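Local coordinates for coenzyme Q-binding protein COQ10 START domain-containing protein (Thermus thermophilus, PDB 2D4R) that is of unknown function but, as a putative member of the START (StAR-related lipid-transfer) superfamily, probably binds a lipid-like or other hydrophobic ligand, at residues A[32-37]-A[132-137]; A[75-80]-A[102-107]; A[89-94]-A[136-141]. One frame throughout, in Å; residues are numbered along the deposited sequence.

Following the chain from the N terminus, interaction 1 closes the longest loop: the lead-in to strand 34-43, an outermost strand of the antiparallel sheet, meets the C-terminal helix 120-144. Interaction 2 is nested inside that loop and spans strands 74-82 and 100-109, which flank strand 86-95. Interaction 3 starts from this middle strand and runs to the same helix, so it crosses interaction 2 and ends on the stretch of helix where interaction 1 also ends, with Lys136 and Gly137 common to both. Leu135 joins the three sites, packing on Val102, Leu104 and Trp91. Interactions 1 and 3 tie the long helix to one edge and to the interior of the sheet; interaction 2 braces the strands flanking 86-95.

Interaction 1: residues A[32-37]-A[132-137]; sequences KEVESL and ESLLKG
Glu33 and Ser133 form the polar half of this contact: the end of the Glu33 chain, from CG to OE1, lies alongside the serine hydroxyl, with Glu33 OE1 3.5 Å from Ser133 OG. No direct hydrogen bond joins the two segments. Beside them the apolar half is thin, Val34 CG2 lying 4.4 Å from Leu134 CD2. Two waters bridge the segments. Water 1 accepts from Lys32 N and donates to Ser133 O at 3.0 Å; water 2 accepts from Glu33 N at 2.7 Å and donates to Ser133 OG. The first torsion of Ser133 (chi1 76°) sets OG between the backbone N and the carbonyl carbon, which turns it back along its own helix to Asn130 O, its main partner. In the 32-37 segment, the backbone of Glu33 is bonded to Val54 of strand 46-55, while Leu134 also packs on Leu31 and Leu104. An alanine in place of Glu33 removes the carboxylate and CG, and water 2 and the Ser133 hydroxyl would probably be left less enclosed on that side. The chemistry implies a hydrated join between helix 120-144 and the entry to strand 34-43, bridged by water rather than by direct polar bonds.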
loop_
_atom_site.group_PDB
_atom_site.type_symbol
_atom_site.label_atom_id
_atom_site.label_comp_id
_atom_site.label_asym_id
_atom_site.label_seq_id
_atom_site.Cartn_x
_atom_site.Cartn_y
_atom_site.Cartn_z
ATOM N N LYS A 32 0.585 -7.164 8.361
ATOM C CA LYS A 32 1.405 -7.665 9.449
ATOM C C LYS A 32 2.714 -6.909 9.572
ATOM O O LYS A 32 3.334 -6.917 10.621
ATOM C CB LYS A 32 1.676 -9.155 9.251
ATOM C CG LYS A 32 0.414 -10.003 9.264
ATOM C CD LYS A 32 -0.258 -10.000 10.641
ATOM C CE LYS A 32 -1.550 -9.178 10.657
ATOM N NZ LYS A 32 -2.174 -9.211 12.014
ATOM N N GLU A 33 3.136 -6.251 8.500
ATOM C CA GLU A 33 4.401 -5.530 8.513
ATOM C C GLU A 33 4.193 -4.072 8.906
ATOM O O GLU A 33 5.154 -3.304 9.022
ATOM C CB GLU A 33 5.061 -5.604 7.134
ATOM C CG GLU A 33 4.993 -6.966 6.479
ATOM C CD GLU A 33 6.093 -7.174 5.458
ATOM O OE1 GLU A 33 6.354 -6.239 4.672
ATOM O OE2 GLU A 33 6.697 -8.269 5.447
ATOM N N VAL A 34 2.929 -3.696 9.098
ATOM C CA VAL A 34 2.582 -2.346 9.520
ATOM C C VAL A 34 2.278 -2.332 11.004
ATOM O O VAL A 34 1.449 -3.109 11.480
ATOM C CB VAL A 34 1.349 -1.819 8.764
ATOM C CG1 VAL A 34 0.839 -0.554 9.416
ATOM C CG2 VAL A 34 1.716 -1.545 7.318
ATOM N N GLU A 35 2.949 -1.438 11.725
ATOM C CA GLU A 35 2.797 -1.311 13.168
ATOM C C GLU A 35 1.713 -0.293 13.513
ATOM O O GLU A 35 0.937 -0.490 14.444
ATOM C CB GLU A 35 4.119 -0.871 13.788
ATOM C CG GLU A 35 4.014 -0.524 15.260
ATOM C CD GLU A 35 5.014 0.533 15.697
ATOM O OE1 GLU A 35 6.158 0.167 16.042
ATOM O OE2 GLU A 35 4.655 1.732 15.696
ATOM N N SER A 36 1.676 0.806 12.767
ATOM C CA SER A 36 0.667 1.840 12.978
ATOM C C SER A 36 0.270 2.512 11.661
ATOM O O SER A 36 1.116 2.859 10.843
ATOM C CB SER A 36 1.168 2.896 13.972
ATOM O OG SER A 36 2.250 3.637 13.454
ATOM N N LEU A 37 -1.030 2.685 11.463
ATOM C CA LEU A 37 -1.525 3.393 10.298
ATOM C C LEU A 37 -2.710 4.251 10.726
ATOM O O LEU A 37 -3.791 3.742 11.015
ATOM C CB LEU A 37 -1.945 2.393 9.212
ATOM C CG LEU A 37 -2.001 2.884 7.762
ATOM C CD1 LEU A 37 -2.609 1.796 6.863
ATOM C CD2 LEU A 37 -2.821 4.159 7.688
ATOM N N GLU A 132 3.620 -7.015 -1.784
ATOM C CA GLU A 132 2.968 -8.317 -1.899
ATOM C C GLU A 132 2.137 -8.603 -0.647
ATOM O O GLU A 132 1.019 -9.126 -0.733
ATOM C CB GLU A 132 4.016 -9.415 -2.087
ATOM C CG GLU A 132 4.489 -9.595 -3.516
ATOM C CD GLU A 132 5.668 -10.547 -3.616
ATOM O OE1 GLU A 132 6.311 -10.587 -4.684
ATOM O OE2 GLU A 132 5.955 -11.251 -2.623
ATOM N N SER A 133 2.684 -8.242 0.514
ATOM C CA SER A 133 2.003 -8.465 1.789
ATOM C C SER A 133 0.858 -7.486 2.012
ATOM O O SER A 133 -0.144 -7.829 2.634
ATOM C CB SER A 133 2.984 -8.341 2.953
ATOM O OG SER A 133 3.283 -6.981 3.208
ATOM N N LEU A 134 1.008 -6.263 1.515
ATOM C CA LEU A 134 -0.085 -5.308 1.615
ATOM C C LEU A 134 -1.290 -5.874 0.882
ATOM O O LEU A 134 -2.428 -5.653 1.284
ATOM C CB LEU A 134 0.313 -3.939 1.030
ATOM C CG LEU A 134 1.173 -3.018 1.914
ATOM C CD1 LEU A 134 1.317 -1.655 1.265
ATOM C CD2 LEU A 134 0.535 -2.856 3.286
ATOM N N LEU A 135 -1.032 -6.632 -0.177
ATOM C CA LEU A 135 -2.111 -7.177 -1.003
ATOM C C LEU A 135 -2.697 -8.476 -0.453
ATOM O O LEU A 135 -3.887 -8.741 -0.596
ATOM C CB LEU A 135 -1.615 -7.425 -2.423
ATOM C CG LEU A 135 -1.344 -6.220 -3.309
ATOM C CD1 LEU A 135 -1.214 -6.716 -4.748
ATOM C CD2 LEU A 135 -2.467 -5.214 -3.193
ATOM N N LYS A 136 -1.854 -9.293 0.163
ATOM C CA LYS A 136 -2.330 -10.511 0.798
ATOM C C LYS A 136 -3.137 -10.129 2.037
ATOM O O LYS A 136 -4.106 -10.795 2.391
ATOM C CB LYS A 136 -1.137 -11.402 1.176
ATOM C CG LYS A 136 -1.514 -12.758 1.746
ATOM C CD LYS A 136 -1.617 -12.706 3.268
ATOM C CE LYS A 136 -1.798 -14.096 3.834
ATOM N NZ LYS A 136 -0.784 -15.024 3.267
ATOM N N GLY A 137 -2.733 -9.043 2.687
ATOM C CA GLY A 137 -3.498 -8.525 3.801
ATOM C C GLY A 137 -4.847 -7.973 3.367
ATOM O O GLY A 137 -5.815 -8.052 4.119
HETATM O O HOH W 1 0.201 -8.555 5.503
HETATM O O HOH W 2 1.943 -6.452 6.090
#

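Interaction 2: residues A[75-80]-A[102-107]; sequences NRFFSP and VVLTLT
Strands 75-79 and 102-107 run in nearly the same direction, 23° apart with their axes 9.2 Å from each other at the closest, and no hydrogen bond links them directly. Phe77 spans the gap, its ring reaching across to the second strand. The outer atoms of the ring do the touching: Phe77 CE2 comes within 3.8 Å of Leu106 CD1, which lies at the ring edge near its plane, and Phe77 CE1 stands 4.2 Å from Leu104 CD1, which approaches obliquely. Between the two leucines, Phe77 CZ is 3.9 Å from the carbonyl oxygen Thr105 O, also at an oblique angle. Such a contact joins next-but-one strands in the antiparallel sheet of the Bet v 1-like (START-related) fold: strand 86-95 lies between them, and Phe77 and Asn75 are backbone-bonded to its Gly89 and Trp91. Phe77 holds CG between the backbone N and the carbonyl carbon (chi1 66°), a torsion that lays the ring over this intervening strand, where Gly89 has no side chain to meet it. Leu104 and Leu106 adopt matching shapes, and their CD1 methyls meet CE1 and CE2, one on each side of CZ, each side chain crossing Phe77 at about a right angle. The Phe77 ring also meets the indole of Trp91 with the planes at about 65°, and both leucines pack against Val131 of helix 120-144.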
loop_
_atom_site.group_PDB
_atom_site.type_symbol
_atom_site.label_atom_id
_atom_site.label_comp_id
_atom_site.label_asym_id
_atom_site.label_seq_id
_atom_site.Cartn_x
_atom_site.Cartn_y
_atom_site.Cartn_z
ATOM N N ASN A 75 -6.561 4.481 -7.176
ATOM C CA ASN A 75 -6.045 5.456 -6.238
ATOM C C ASN A 75 -4.628 5.851 -6.653
ATOM O O ASN A 75 -3.939 5.089 -7.321
ATOM C CB ASN A 75 -6.047 4.849 -4.842
ATOM C CG ASN A 75 -4.892 5.325 -3.997
ATOM O OD1 ASN A 75 -3.871 4.648 -3.886
ATOM N ND2 ASN A 75 -5.046 6.493 -3.390
ATOM N N ARG A 76 -4.214 7.056 -6.285
ATOM C CA ARG A 76 -2.825 7.474 -6.425
ATOM C C ARG A 76 -2.324 7.960 -5.067
ATOM O O ARG A 76 -3.061 8.619 -4.337
ATOM C CB ARG A 76 -2.703 8.615 -7.438
ATOM C CG ARG A 76 -2.309 8.192 -8.822
ATOM C CD ARG A 76 -2.556 9.309 -9.828
ATOM N NE ARG A 76 -2.899 8.759 -11.135
ATOM C CZ ARG A 76 -2.092 7.979 -11.848
ATOM N NH1 ARG A 76 -2.482 7.518 -13.025
ATOM N NH2 ARG A 76 -0.890 7.664 -11.385
ATOM N N PHE A 77 -1.077 7.640 -4.730
ATOM C CA PHE A 77 -0.520 8.067 -3.453
ATOM C C PHE A 77 0.907 8.573 -3.581
ATOM O O PHE A 77 1.627 8.198 -4.501
ATOM C CB PHE A 77 -0.597 6.920 -2.423
ATOM C CG PHE A 77 0.259 5.732 -2.757
ATOM C CD1 PHE A 77 -0.196 4.754 -3.639
ATOM C CD2 PHE A 77 1.521 5.593 -2.201
ATOM C CE1 PHE A 77 0.592 3.658 -3.966
ATOM C CE2 PHE A 77 2.321 4.496 -2.522
ATOM C CZ PHE A 77 1.848 3.527 -3.411
ATOM N N PHE A 78 1.307 9.433 -2.654
ATOM C CA PHE A 78 2.621 10.058 -2.704
ATOM C C PHE A 78 2.966 10.458 -1.271
ATOM O O PHE A 78 2.090 10.887 -0.531
ATOM C CB PHE A 78 2.550 11.286 -3.643
ATOM C CG PHE A 78 3.828 12.110 -3.730
ATOM C CD1 PHE A 78 4.685 11.979 -4.824
ATOM C CD2 PHE A 78 4.148 13.045 -2.744
ATOM C CE1 PHE A 78 5.840 12.766 -4.935
ATOM C CE2 PHE A 78 5.305 13.838 -2.852
ATOM C CZ PHE A 78 6.147 13.696 -3.948
ATOM N N SER A 79 4.226 10.293 -0.874
ATOM C CA SER A 79 4.673 10.745 0.444
ATOM C C SER A 79 5.387 12.080 0.334
ATOM O O SER A 79 6.421 12.185 -0.323
ATOM C CB SER A 79 5.634 9.740 1.076
ATOM O OG SER A 79 6.023 10.209 2.349
ATOM N N PRO A 80 4.844 13.120 0.985
ATOM C CA PRO A 80 5.427 14.465 0.966
ATOM C C PRO A 80 6.502 14.621 2.044
ATOM O O PRO A 80 7.327 15.539 1.996
ATOM C CB PRO A 80 4.225 15.376 1.230
ATOM C CG PRO A 80 3.042 14.441 1.522
ATOM C CD PRO A 80 3.623 13.096 1.805
ATOM N N VAL A 102 -6.079 -7.073 -8.357
ATOM C CA VAL A 102 -5.538 -5.875 -7.738
ATOM C C VAL A 102 -4.076 -5.699 -8.122
ATOM O O VAL A 102 -3.269 -6.627 -7.986
ATOM C CB VAL A 102 -5.674 -5.930 -6.196
ATOM C CG1 VAL A 102 -5.105 -4.667 -5.572
ATOM C CG2 VAL A 102 -7.140 -6.062 -5.810
ATOM N N VAL A 103 -3.746 -4.509 -8.618
ATOM C CA VAL A 103 -2.378 -4.199 -9.012
ATOM C C VAL A 103 -1.819 -3.036 -8.202
ATOM O O VAL A 103 -2.388 -1.947 -8.179
ATOM C CB VAL A 103 -2.294 -3.836 -10.500
ATOM C CG1 VAL A 103 -0.834 -3.726 -10.921
ATOM C CG2 VAL A 103 -3.043 -4.868 -11.327
ATOM N N LEU A 104 -0.695 -3.280 -7.543
ATOM C CA LEU A 104 -0.074 -2.273 -6.696
ATOM C C LEU A 104 1.326 -1.937 -7.196
ATOM O O LEU A 104 2.210 -2.793 -7.230
ATOM C CB LEU A 104 0.000 -2.773 -5.249
ATOM C CG LEU A 104 0.729 -1.885 -4.242
ATOM C CD1 LEU A 104 0.163 -0.479 -4.292
ATOM C CD2 LEU A 104 0.588 -2.478 -2.844
ATOM N N THR A 105 1.522 -0.680 -7.567
ATOM C CA THR A 105 2.781 -0.234 -8.137
ATOM C C THR A 105 3.391 0.818 -7.218
ATOM O O THR A 105 2.719 1.792 -6.844
ATOM C CB THR A 105 2.536 0.400 -9.518
ATOM O OG1 THR A 105 1.669 -0.449 -10.272
ATOM C CG2 THR A 105 3.838 0.595 -10.269
ATOM N N LEU A 106 4.664 0.632 -6.876
ATOM C CA LEU A 106 5.341 1.481 -5.896
ATOM C C LEU A 106 6.731 1.934 -6.358
ATOM O O LEU A 106 7.650 1.128 -6.507
ATOM C CB LEU A 106 5.461 0.733 -4.566
ATOM C CG LEU A 106 6.246 1.401 -3.436
ATOM C CD1 LEU A 106 5.686 2.781 -3.119
ATOM C CD2 LEU A 106 6.192 0.511 -2.221
ATOM N N THR A 107 6.874 3.233 -6.585
ATOM C CA THR A 107 8.179 3.828 -6.827
ATOM C C THR A 107 8.670 4.439 -5.532
ATOM O O THR A 107 7.978 5.237 -4.910
ATOM C CB THR A 107 8.093 4.932 -7.897
ATOM O OG1 THR A 107 7.716 4.344 -9.142
ATOM C CG2 THR A 107 9.428 5.684 -8.029
#

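Interaction 3: residues A[89-94]-A[136-141]; sequences GTWVFL and KGLEER
The long C-terminal helix packing across the concave face of a curved antiparallel sheet is the hallmark of the Bet v 1-like fold, and this contact is one of the places where the two meet. Leu138 of helix 120-144 sets a single methyl, CD2, against the edges of two aromatic rings of strand 86-95. Leu138 CD2 lies 4.1 Å from Trp91 CZ3 and 4.0 Å from Phe93 CE2, in both cases near the ring plane, so neither aromatic face is used by the leucine. Trp91 and Phe93 are two residues apart on the strand and therefore point to the same side of the sheet; each has CG anti to its carbonyl carbon (chi1 -61° and -55°), and the bonds from CA to CB of both point toward the helix. The Leu138 side chain runs counter to that of Trp91 and meets Phe93 at a slant. With the nearest CA atoms, those of Trp91 and Leu138, 11.5 Å apart, the gap is bridged by side chains alone, and all three are buried. Phe93 also stacks edge-to-face with Tyr18 and, like Leu138, packs on Val17 and Ala21 of helix 14-22, while Leu138 rests on Ile10 of strand 3-10 as well. One turn further along, Arg141 forms a salt bridge with Asp23, fastening helix 120-144 to the chain just after helix 14-22.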
loop_
_atom_site.group_PDB
_atom_site.type_symbol
_atom_site.label_atom_id
_atom_site.label_comp_id
_atom_site.label_asym_id
_atom_site.label_seq_id
_atom_site.Cartn_x
_atom_site.Cartn_y
_atom_site.Cartn_z
ATOM N N GLY A 89 2.854 5.764 -5.919
ATOM C CA GLY A 89 2.389 4.713 -6.790
ATOM C C GLY A 89 0.887 4.699 -6.958
ATOM O O GLY A 89 0.207 5.700 -6.758
ATOM N N THR A 90 0.354 3.552 -7.324
ATOM C CA THR A 90 -1.068 3.461 -7.576
ATOM C C THR A 90 -1.561 2.124 -7.069
ATOM O O THR A 90 -0.828 1.146 -7.092
ATOM C CB THR A 90 -1.372 3.559 -9.076
ATOM O OG1 THR A 90 -0.777 2.441 -9.734
ATOM C CG2 THR A 90 -0.812 4.864 -9.662
ATOM N N TRP A 91 -2.794 2.110 -6.573
ATOM C CA TRP A 91 -3.579 0.885 -6.437
ATOM C C TRP A 91 -4.665 0.924 -7.526
ATOM O O TRP A 91 -5.413 1.903 -7.635
ATOM C CB TRP A 91 -4.268 0.810 -5.069
ATOM C CG TRP A 91 -3.346 0.803 -3.863
ATOM C CD1 TRP A 91 -2.442 1.767 -3.510
ATOM C CD2 TRP A 91 -3.320 -0.171 -2.807
ATOM N NE1 TRP A 91 -1.869 1.461 -2.303
ATOM C CE2 TRP A 91 -2.389 0.281 -1.847
ATOM C CE3 TRP A 91 -3.996 -1.376 -2.580
ATOM C CZ2 TRP A 91 -2.120 -0.425 -0.674
ATOM C CZ3 TRP A 91 -3.728 -2.081 -1.411
ATOM C CH2 TRP A 91 -2.797 -1.599 -0.472
ATOM N N VAL A 92 -4.749 -0.125 -8.334
ATOM C CA VAL A 92 -5.840 -0.232 -9.299
ATOM C C VAL A 92 -6.559 -1.566 -9.150
ATOM O O VAL A 92 -5.954 -2.583 -8.801
ATOM C CB VAL A 92 -5.337 -0.085 -10.776
ATOM C CG1 VAL A 92 -4.713 1.309 -10.978
ATOM C CG2 VAL A 92 -4.321 -1.208 -11.118
ATOM N N PHE A 93 -7.860 -1.547 -9.401
ATOM C CA PHE A 93 -8.692 -2.702 -9.145
ATOM C C PHE A 93 -9.408 -3.067 -10.430
ATOM O O PHE A 93 -10.312 -2.373 -10.886
ATOM C CB PHE A 93 -9.677 -2.386 -8.015
ATOM C CG PHE A 93 -9.001 -1.913 -6.752
ATOM C CD1 PHE A 93 -8.418 -0.646 -6.693
ATOM C CD2 PHE A 93 -8.921 -2.739 -5.633
ATOM C CE1 PHE A 93 -7.765 -0.218 -5.546
ATOM C CE2 PHE A 93 -8.270 -2.317 -4.483
ATOM C CZ PHE A 93 -7.687 -1.051 -4.437
ATOM N N LEU A 94 -8.973 -4.168 -11.018
ATOM C CA LEU A 94 -9.413 -4.542 -12.351
ATOM C C LEU A 94 -10.362 -5.733 -12.302
ATOM O O LEU A 94 -10.195 -6.633 -11.473
ATOM C CB LEU A 94 -8.200 -4.906 -13.206
ATOM C CG LEU A 94 -7.033 -3.915 -13.221
ATOM C CD1 LEU A 94 -5.828 -4.562 -13.913
ATOM C CD2 LEU A 94 -7.450 -2.635 -13.933
ATOM N N LYS A 136 -1.854 -9.293 0.163
ATOM C CA LYS A 136 -2.330 -10.511 0.798
ATOM C C LYS A 136 -3.137 -10.129 2.037
ATOM O O LYS A 136 -4.106 -10.795 2.391
ATOM C CB LYS A 136 -1.137 -11.402 1.176
ATOM C CG LYS A 136 -1.514 -12.758 1.746
ATOM C CD LYS A 136 -1.617 -12.706 3.268
ATOM C CE LYS A 136 -1.798 -14.096 3.834
ATOM N NZ LYS A 136 -0.784 -15.024 3.267
ATOM N N GLY A 137 -2.733 -9.043 2.687
ATOM C CA GLY A 137 -3.498 -8.525 3.801
ATOM C C GLY A 137 -4.847 -7.973 3.367
ATOM O O GLY A 137 -5.815 -8.052 4.119
ATOM N N LEU A 138 -4.923 -7.413 2.162
ATOM C CA LEU A 138 -6.208 -6.926 1.645
ATOM C C LEU A 138 -7.124 -8.107 1.315
ATOM O O LEU A 138 -8.332 -8.039 1.548
ATOM C CB LEU A 138 -6.004 -6.022 0.406
ATOM C CG LEU A 138 -7.223 -5.731 -0.488
ATOM C CD1 LEU A 138 -8.326 -5.106 0.344
ATOM C CD2 LEU A 138 -6.841 -4.804 -1.639
ATOM N N GLU A 139 -6.540 -9.191 0.805
ATOM C CA GLU A 139 -7.262 -10.444 0.575
ATOM C C GLU A 139 -7.954 -10.864 1.855
ATOM O O GLU A 139 -9.121 -11.262 1.855
ATOM C CB GLU A 139 -6.289 -11.549 0.164
ATOM C CG GLU A 139 -6.472 -12.082 -1.239
ATOM C CD GLU A 139 -7.248 -13.384 -1.280
ATOM O OE1 GLU A 139 -6.774 -14.349 -1.917
ATOM O OE2 GLU A 139 -8.339 -13.441 -0.680
ATOM N N GLU A 140 -7.219 -10.762 2.954
ATOM C CA GLU A 140 -7.690 -11.249 4.232
ATOM C C GLU A 140 -8.698 -10.303 4.858
ATOM O O GLU A 140 -9.471 -10.696 5.734
ATOM C CB GLU A 140 -6.502 -11.451 5.170
ATOM C CG GLU A 140 -5.545 -12.534 4.692
ATOM C CD GLU A 140 -4.395 -12.754 5.651
ATOM O OE1 GLU A 140 -3.925 -11.755 6.234
ATOM O OE2 GLU A 140 -3.965 -13.920 5.821
ATOM N N ARG A 141 -8.684 -9.051 4.413
ATOM C CA ARG A 141 -9.668 -8.090 4.885
ATOM C C ARG A 141 -10.981 -8.447 4.211
ATOM O O ARG A 141 -12.025 -8.525 4.852
ATOM C CB ARG A 141 -9.261 -6.668 4.489
ATOM C CG ARG A 141 -9.521 -5.590 5.529
ATOM C CD ARG A 141 -10.905 -5.658 6.136
ATOM N NE ARG A 141 -11.472 -4.325 6.364
ATOM C CZ ARG A 141 -12.569 -4.086 7.085
ATOM N NH1 ARG A 141 -13.222 -5.087 7.660
ATOM N NH2 ARG A 141 -13.032 -2.851 7.221
#